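Local structure of necrotic enteritis toxin B (Clostridium perfringens, 4I0N) at residues A[229-232]-A[233-236]; A[193-197]-A[198-202]. The protein is a secreted toxin of the leukocidin/hemolysin family that probably assembles into pores in the membranes of target cells. All coordinates share one frame; numbering follows the deposited sequence.

Interaction 1 of 2, residues A[229-232]-A[233-236]; sequences TAPK and NAKE
The Pro231 ring has the methyl CB of Ala234 near its CD corner at 4.4 Å from CD, and the carboxamide of Asn233 brings OD1 up beside ring atom CB, 3.8 Å away. Asn233 CG sits between the backbone N and the carbonyl carbon (chi1 73°), which swings the carboxamide back towards the proline. Ala230 CB, one residue before the turn, meets the CB of Ala234, its last residue, at 3.8 Å. The backbone bond from Ala234 N to Pro231 O measures 3.1 Å and is nearly straight at 164°, although the donor stands 55° out of the carbonyl plane. The Lys232 side chain starts away from 233-236, although its CB lies against Asn233 N, and its NZ bonds Asp48 O and Lys53 O. Lys54 NZ fastens the turn from outside, bonding both Lys232 O and Ala234 O. With its i to i+3 hydrogen bond, Pro231 to Ala234 is a type I beta turn, here in the link between strands 219-231 and 236-255, which belong to different antiparallel sheets of this alpha-hemolysin fold.

Interaction 2 of 2, residues A[193-197]-A[198-202]; sequences FMKSR and LYNNG. With EDO (1,2-ethanediol), chain G.
A single serine oxygen receives two consecutive backbone N-H groups: Ser196 OG accepts from Leu198 N at 3.1 Å and from Tyr199 N at 2.9 Å. The two bonds are almost equally bent, with N-H...O angles of 151° and 150°, and the one from Tyr199 N is the shorter. The serine torsion accounts for this, as chi1 of 178° turns OG opposite its own N and beside the carbonyl carbon, facing the chain that follows. OG also lies oblique to the Tyr199 ring, 3.5 Å from its CD2, while Leu198 CB rests 3.9 Å above the plane of that ring, over its centre. The bond to the residue two further on defines an ST turn; the second bond, three residues on, resembles that of a serine N-cap, except that no helix follows. The turn lies in the long, mostly irregular connection between strand 165-172 and helix 214-217, a region that in alpha-hemolysin relatives probably corresponds to part of the rim. Ser196 CB lies 3.6 Å from Tyr199 O, and the Lys195 chain, extended along its length, crosses the Asn200 side chain at about a right angle on its way to a salt bridge of NZ with Asp208. The end of Arg197 leads away from the turn, and its NE bonds Gln191 OE1. A 1,2-ethanediol molecule, probably from the crystallisation liquor, makes a weak hydrogen bond from O1 to Leu198 O at 3.5 Å.

Interactions 1 and 2 are separate surface turns on opposite sides of the chain's centre, with their own centres about 59 Å apart and their nearest atoms about 39 Å apart. Their centres lie about 27 Å (interaction 1) and about 32 Å (interaction 2) from the centre of the chain. Interaction 2 comes first in sequence and closes before interaction 1 opens, both in the part of the chain related to the leukocidins and hemolysins. The strand that follows interaction 1, 236-255, runs towards the other turn: Met194 packs on its Tyr250 and Leu252. Neither contact belongs to the magnesium site at Asp30, although the Arg197 side chain is about 13 Å from a bound magnesium ion.

Interaction 1 of 2, residues A[229-232]-A[233-236]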
loop_
_atom_site.group_PDB
_atom_site.type_symbol
_atom_site.label_atom_id
_atom_site.label_comp_id
_atom_site.label_asym_id
_atom_site.label_seq_id
_atom_site.Cartn_x
_atom_site.Cartn_y
_atom_site.Cartn_z
ATOM N N THR A 229 -19.845 6.311 -0.910
ATOM C CA THR A 229 -21.178 6.873 -0.913
ATOM C C THR A 229 -22.209 5.766 -1.182
ATOM O O THR A 229 -21.989 4.909 -2.047
ATOM C CB THR A 229 -21.268 8.040 -1.910
ATOM O OG1 THR A 229 -20.693 7.651 -3.166
ATOM C CG2 THR A 229 -20.465 9.228 -1.375
ATOM N N ALA A 230 -23.307 5.796 -0.433
ATOM C CA ALA A 230 -24.369 4.803 -0.512
ATOM C C ALA A 230 -25.729 5.498 -0.584
ATOM O O ALA A 230 -25.894 6.588 -0.035
ATOM C CB ALA A 230 -24.316 3.918 0.730
ATOM N N PRO A 231 -26.725 4.852 -1.230
ATOM C CA PRO A 231 -28.102 5.311 -1.082
ATOM C C PRO A 231 -28.482 5.280 0.400
ATOM O O PRO A 231 -27.907 4.493 1.154
ATOM C CB PRO A 231 -28.904 4.276 -1.876
ATOM C CG PRO A 231 -27.899 3.663 -2.827
ATOM C CD PRO A 231 -26.630 3.626 -2.045
ATOM N N LYS A 232 -29.412 6.139 0.817
ATOM C CA LYS A 232 -29.845 6.197 2.221
ATOM C C LYS A 232 -30.305 4.850 2.789
ATOM O O LYS A 232 -30.067 4.553 3.973
ATOM C CB LYS A 232 -30.981 7.210 2.415
ATOM C CG LYS A 232 -30.619 8.674 2.244
ATOM C CD LYS A 232 -29.660 9.147 3.315
ATOM C CE LYS A 232 -29.686 10.657 3.443
ATOM N NZ LYS A 232 -28.567 11.111 4.317
ATOM N N ASN A 233 -30.963 4.033 1.971
ATOM C CA ASN A 233 -31.474 2.750 2.478
ATOM C C ASN A 233 -30.472 1.584 2.521
ATOM O O ASN A 233 -30.854 0.467 2.884
ATOM C CB ASN A 233 -32.754 2.327 1.739
ATOM C CG ASN A 233 -32.503 1.853 0.314
ATOM O OD1 ASN A 233 -31.407 1.993 -0.240
ATOM N ND2 ASN A 233 -33.547 1.278 -0.297
ATOM N N ALA A 234 -29.212 1.833 2.169
ATOM C CA ALA A 234 -28.200 0.762 2.137
ATOM C C ALA A 234 -28.002 0.168 3.525
ATOM O O ALA A 234 -27.987 0.890 4.524
ATOM C CB ALA A 234 -26.864 1.274 1.614
ATOM N N LYS A 235 -27.873 -1.151 3.578
ATOM C CA LYS A 235 -27.667 -1.826 4.837
ATOM C C LYS A 235 -26.284 -2.470 4.949
ATOM O O LYS A 235 -25.732 -2.538 6.044
ATOM C CB LYS A 235 -28.788 -2.829 5.101
ATOM C CG LYS A 235 -30.132 -2.147 5.325
ATOM C CD LYS A 235 -31.222 -3.131 5.631
ATOM C CE LYS A 235 -32.547 -2.377 5.780
ATOM N NZ LYS A 235 -33.607 -3.350 6.062
ATOM N N GLU A 236 -25.741 -2.940 3.824
ATOM C CA GLU A 236 -24.426 -3.576 3.824
ATOM C C GLU A 236 -23.748 -3.493 2.462
ATOM O O GLU A 236 -24.417 -3.420 1.393
ATOM C CB GLU A 236 -24.528 -5.043 4.277
ATOM C CG GLU A 236 -25.399 -5.928 3.345
ATOM C CD GLU A 236 -26.898 -5.742 3.585
ATOM O OE1 GLU A 236 -27.346 -5.925 4.749
ATOM O OE2 GLU A 236 -27.635 -5.400 2.615
#

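Interaction 2 of 2, residues A[193-197]-A[198-202]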
loop_
_atom_site.group_PDB
_atom_site.type_symbol
_atom_site.label_atom_id
_atom_site.label_comp_id
_atom_site.label_asym_id
_atom_site.label_seq_id
_atom_site.Cartn_x
_atom_site.Cartn_y
_atom_site.Cartn_z
ATOM N N PHE A 193 22.605 -3.867 -5.731
ATOM C CA PHE A 193 22.860 -4.136 -4.309
ATOM C C PHE A 193 24.195 -4.813 -4.090
ATOM O O PHE A 193 24.374 -5.555 -3.125
ATOM C CB PHE A 193 21.737 -4.979 -3.670
ATOM C CG PHE A 193 20.342 -4.427 -3.895
ATOM C CD1 PHE A 193 19.966 -3.197 -3.358
ATOM C CD2 PHE A 193 19.399 -5.172 -4.609
ATOM C CE1 PHE A 193 18.675 -2.703 -3.545
ATOM C CE2 PHE A 193 18.112 -4.684 -4.813
ATOM C CZ PHE A 193 17.750 -3.441 -4.277
ATOM N N MET A 194 25.142 -4.522 -4.971
ATOM C CA MET A 194 26.490 -5.100 -4.898
ATOM C C MET A 194 27.339 -4.363 -3.863
ATOM O O MET A 194 27.606 -3.160 -4.007
ATOM C CB MET A 194 27.136 -5.044 -6.287
ATOM C CG MET A 194 28.540 -5.672 -6.370
ATOM S SD MET A 194 29.375 -5.330 -7.936
ATOM C CE MET A 194 28.419 -6.351 -9.075
ATOM N N LYS A 195 27.754 -5.068 -2.816
ATOM C CA LYS A 195 28.552 -4.451 -1.737
ATOM C C LYS A 195 29.974 -4.120 -2.198
ATOM O O LYS A 195 30.475 -3.012 -1.950
ATOM C CB LYS A 195 28.554 -5.357 -0.500
ATOM C CG LYS A 195 29.189 -4.782 0.757
ATOM C CD LYS A 195 28.942 -5.738 1.917
ATOM C CE LYS A 195 29.589 -5.250 3.204
ATOM N NZ LYS A 195 29.107 -6.054 4.374
ATOM N N SER A 196 30.610 -5.066 -2.894
ATOM C CA SER A 196 31.968 -4.877 -3.426
ATOM C C SER A 196 32.129 -5.460 -4.827
ATOM O O SER A 196 31.646 -6.548 -5.113
ATOM C CB SER A 196 33.016 -5.515 -2.495
ATOM O OG SER A 196 34.318 -5.381 -3.030
ATOM N N ARG A 197 32.835 -4.734 -5.697
ATOM C CA ARG A 197 33.173 -5.246 -7.026
ATOM C C ARG A 197 34.215 -6.363 -6.960
ATOM O O ARG A 197 34.243 -7.251 -7.816
ATOM C CB ARG A 197 33.710 -4.122 -7.901
ATOM C CG ARG A 197 32.666 -3.108 -8.303
ATOM C CD ARG A 197 33.379 -1.907 -8.903
ATOM N NE ARG A 197 32.449 -0.985 -9.535
ATOM C CZ ARG A 197 32.826 0.119 -10.170
ATOM N NH1 ARG A 197 34.122 0.427 -10.244
ATOM N NH2 ARG A 197 31.917 0.906 -10.726
ATOM N N LEU A 198 35.048 -6.322 -5.927
ATOM C CA LEU A 198 36.254 -7.145 -5.887
ATOM C C LEU A 198 36.283 -8.167 -4.758
ATOM O O LEU A 198 36.978 -9.195 -4.867
ATOM C CB LEU A 198 37.500 -6.255 -5.806
ATOM C CG LEU A 198 37.680 -5.150 -6.859
ATOM C CD1 LEU A 198 38.957 -4.370 -6.548
ATOM C CD2 LEU A 198 37.726 -5.701 -8.274
ATOM N N TYR A 199 35.560 -7.885 -3.678
ATOM C CA TYR A 199 35.683 -8.671 -2.448
ATOM C C TYR A 199 34.398 -9.368 -2.032
ATOM O O TYR A 199 33.337 -9.113 -2.615
ATOM C CB TYR A 199 36.218 -7.797 -1.303
ATOM C CG TYR A 199 37.528 -7.144 -1.663
ATOM C CD1 TYR A 199 38.670 -7.915 -1.891
ATOM C CD2 TYR A 199 37.619 -5.761 -1.825
ATOM C CE1 TYR A 199 39.872 -7.322 -2.253
ATOM C CE2 TYR A 199 38.834 -5.161 -2.180
ATOM C CZ TYR A 199 39.939 -5.944 -2.400
ATOM O OH TYR A 199 41.140 -5.359 -2.749
ATOM N N ASN A 200 34.530 -10.260 -1.039
ATOM C CA ASN A 200 33.416 -10.951 -0.370
ATOM C C ASN A 200 32.951 -12.207 -1.100
ATOM O O ASN A 200 32.945 -12.245 -2.325
ATOM C CB ASN A 200 32.214 -10.015 -0.156
ATOM C CG ASN A 200 32.572 -8.742 0.594
ATOM O OD1 ASN A 200 32.117 -7.653 0.229
ATOM N ND2 ASN A 200 33.387 -8.865 1.635
ATOM N N ASN A 201 32.566 -13.235 -0.344
ATOM C CA ASN A 201 31.810 -14.352 -0.909
ATOM C C ASN A 201 30.423 -13.861 -1.362
ATOM O O ASN A 201 29.967 -12.802 -0.917
ATOM C CB ASN A 201 31.640 -15.468 0.118
ATOM C CG ASN A 201 32.920 -16.273 0.342
ATOM O OD1 ASN A 201 33.982 -15.968 -0.202
ATOM N ND2 ASN A 201 32.810 -17.308 1.141
ATOM N N GLY A 202 29.765 -14.628 -2.233
ATOM C CA GLY A 202 28.459 -14.242 -2.804
ATOM C C GLY A 202 27.386 -13.918 -1.780
ATOM O O GLY A 202 26.753 -12.848 -1.844
HETATM C C1 EDO G . 36.621 -13.780 -4.675
HETATM O O1 EDO G . 36.642 -12.547 -3.946
HETATM C C2 EDO G . 36.058 -14.890 -3.793
HETATM O O2 EDO G . 34.674 -15.118 -4.094
#